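Local atomic coordinates of cytidine deaminase (Mycobacterium leprae, PDB entry 3R2N), a protein that probably catalyses the zinc-dependent hydrolytic deamination of cytidine to uridine in pyrimidine salvage, working as a homotetramer. Residues Ser89-Gly94 against Met111-Val116. Numbering follows the deposited sequence.
Sequences SLMPCG and MTPKGV. With ZN (zinc ion), chain K; EDO (1,2-ethanediol), chain L.
Met-91 and Ser-89 carry the packing of the loop before helix 94-104 against the turn that joins strands 109-112 and 115-118. The thioether of Met-91 lies beside Thr-112, both side chains pointing the same way, with SD 3.5 Å from Thr-112 CB and nearly as close to the CG2 methyl. Met-91 CG meets Pro-113 at ring atom CD, 3.9 Å away. The bend at chi2 (-67°) places SD against Thr-112, while Pro-124 of a second subunit also packs on Met-91. Ser-89, small enough to sit against backbone, brings OG to 3.3 Å from Thr-112 C; OG is equally near Met-111 O, but the angle is too poor for a hydrogen bond.

The hydrogen bonds within the turn lie in 112-115, a type I turn that Thr-112 braces: OG1 accepts from Lys-114 N in an ST turn and donates to an in-plane lone pair of Gly-115 O at 2.7 Å. Its chi1 of 87° sets OG1 between the backbone N and carbonyl carbon, while CB and CG2 meet Met-91 SD. The ring of Pro-113 restricts phi, which suits the second position of the turn. At the backbone angles of Gly-115 a CB would jam against Lys-114 O, so lacking a side chain suits it.

At the far end of the loop, Cys-93, the N-cap of helix 94-104, binds zinc through SG at 2.3 Å, alongside Cys-60 and Cys-96. A 1,2-ethanediol, probably from crystallisation, supplies O2 as another ligand, which accepts a nearly straight bond (171°) from Cys-93 N.

With no hydrogen bond crossing between the segments, their contact rests on van der Waals packing, whereas directional bonds shape the turn and the metal site.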
loop_
_atom_site.group_PDB
_atom_site.type_symbol
_atom_site.label_atom_id
_atom_site.label_comp_id
_atom_site.label_asym_id
_atom_site.label_seq_id
_atom_site.Cartn_x
_atom_site.Cartn_y
_atom_site.Cartn_z
ATOM N N SER D 89 -11.675 -20.973 6.151
ATOM C CA SER D 89 -10.288 -20.657 5.920
ATOM C C SER D 89 -10.116 -19.693 4.745
ATOM O O SER D 89 -10.792 -19.832 3.733
ATOM C CB SER D 89 -9.535 -21.933 5.613
ATOM O OG SER D 89 -8.168 -21.622 5.567
ATOM N N LEU D 90 -9.207 -18.737 4.863
ATOM C CA LEU D 90 -9.044 -17.748 3.813
ATOM C C LEU D 90 -7.574 -17.608 3.406
ATOM O O LEU D 90 -6.705 -17.553 4.251
ATOM C CB LEU D 90 -9.638 -16.420 4.282
ATOM C CG LEU D 90 -9.914 -15.237 3.357
ATOM C CD1 LEU D 90 -10.895 -15.602 2.206
ATOM C CD2 LEU D 90 -10.443 -14.067 4.171
ATOM N N MET D 91 -7.304 -17.578 2.105
ATOM C CA MET D 91 -5.929 -17.442 1.591
ATOM C C MET D 91 -5.369 -16.005 1.683
ATOM O O MET D 91 -6.031 -15.072 1.268
ATOM C CB MET D 91 -5.846 -17.921 0.144
ATOM C CG MET D 91 -5.830 -19.427 -0.001
ATOM S SD MET D 91 -4.352 -20.243 0.662
ATOM C CE MET D 91 -3.034 -19.284 -0.081
ATOM N N PRO D 92 -4.152 -15.831 2.233
ATOM C CA PRO D 92 -3.576 -14.470 2.269
ATOM C C PRO D 92 -3.336 -13.935 0.859
ATOM O O PRO D 92 -2.853 -14.667 -0.007
ATOM C CB PRO D 92 -2.238 -14.663 2.998
ATOM C CG PRO D 92 -2.403 -15.925 3.769
ATOM C CD PRO D 92 -3.330 -16.802 2.983
ATOM N N CYS D 93 -3.682 -12.678 0.615
ATOM C CA CYS D 93 -3.357 -12.093 -0.665
ATOM C C CYS D 93 -1.827 -12.005 -0.752
ATOM O O CYS D 93 -1.140 -12.212 0.237
ATOM C CB CYS D 93 -3.970 -10.723 -0.788
ATOM S SG CYS D 93 -3.084 -9.467 0.161
ATOM N N GLY D 94 -1.316 -11.700 -1.939
ATOM C CA GLY D 94 0.111 -11.614 -2.197
ATOM C C GLY D 94 0.889 -10.735 -1.226
ATOM O O GLY D 94 1.952 -11.129 -0.767
ATOM N N MET D 111 -3.037 -22.050 7.635
ATOM C CA MET D 111 -4.189 -22.890 7.250
ATOM C C MET D 111 -4.800 -22.382 5.925
ATOM O O MET D 111 -4.907 -21.189 5.699
ATOM C CB MET D 111 -5.227 -22.953 8.378
ATOM C CG MET D 111 -6.481 -23.763 8.066
ATOM S SD MET D 111 -6.124 -25.482 7.739
ATOM C CE MET D 111 -6.102 -26.128 9.419
ATOM N N THR D 112 -5.135 -23.296 5.028
ATOM C CA THR D 112 -5.686 -22.956 3.708
ATOM C C THR D 112 -6.898 -23.835 3.449
ATOM O O THR D 112 -7.032 -24.880 4.089
ATOM C CB THR D 112 -4.678 -23.188 2.541
ATOM O OG1 THR D 112 -4.755 -24.554 2.078
ATOM C CG2 THR D 112 -3.265 -22.836 2.941
ATOM N N PRO D 113 -7.801 -23.407 2.534
ATOM C CA PRO D 113 -8.965 -24.214 2.130
ATOM C C PRO D 113 -8.629 -25.673 1.868
ATOM O O PRO D 113 -9.494 -26.528 2.037
ATOM C CB PRO D 113 -9.403 -23.547 0.823
ATOM C CG PRO D 113 -9.066 -22.072 1.047
ATOM C CD PRO D 113 -7.887 -22.031 2.004
ATOM N N LYS D 114 -7.381 -25.933 1.457
ATOM C CA LYS D 114 -6.861 -27.278 1.186
ATOM C C LYS D 114 -5.944 -27.839 2.284
ATOM O O LYS D 114 -5.152 -28.759 2.018
ATOM C CB LYS D 114 -6.073 -27.273 -0.131
ATOM C CG LYS D 114 -6.911 -27.056 -1.402
ATOM C CD LYS D 114 -6.017 -26.711 -2.620
ATOM C CE LYS D 114 -4.900 -27.761 -2.851
ATOM N NZ LYS D 114 -3.913 -27.316 -3.883
ATOM N N GLY D 115 -6.039 -27.310 3.503
ATOM C CA GLY D 115 -5.194 -27.790 4.598
ATOM C C GLY D 115 -3.965 -26.934 4.863
ATOM O O GLY D 115 -3.760 -25.909 4.222
ATOM N N VAL D 116 -3.143 -27.353 5.816
ATOM C CA VAL D 116 -1.972 -26.586 6.224
ATOM C C VAL D 116 -0.915 -26.534 5.126
ATOM O O VAL D 116 -0.603 -27.540 4.511
ATOM C CB VAL D 116 -1.361 -27.206 7.495
ATOM C CG1 VAL D 116 -0.118 -26.411 7.965
ATOM C CG2 VAL D 116 -2.424 -27.290 8.609
HETATM ZN ZN ZN K . -3.748 -9.319 2.369
HETATM C C1 EDO L . -7.077 -12.065 3.056
HETATM O O1 EDO L . -7.032 -11.673 4.444
HETATM C C2 EDO L . -6.172 -11.129 2.264
HETATM O O2 EDO L . -4.842 -11.139 2.832
#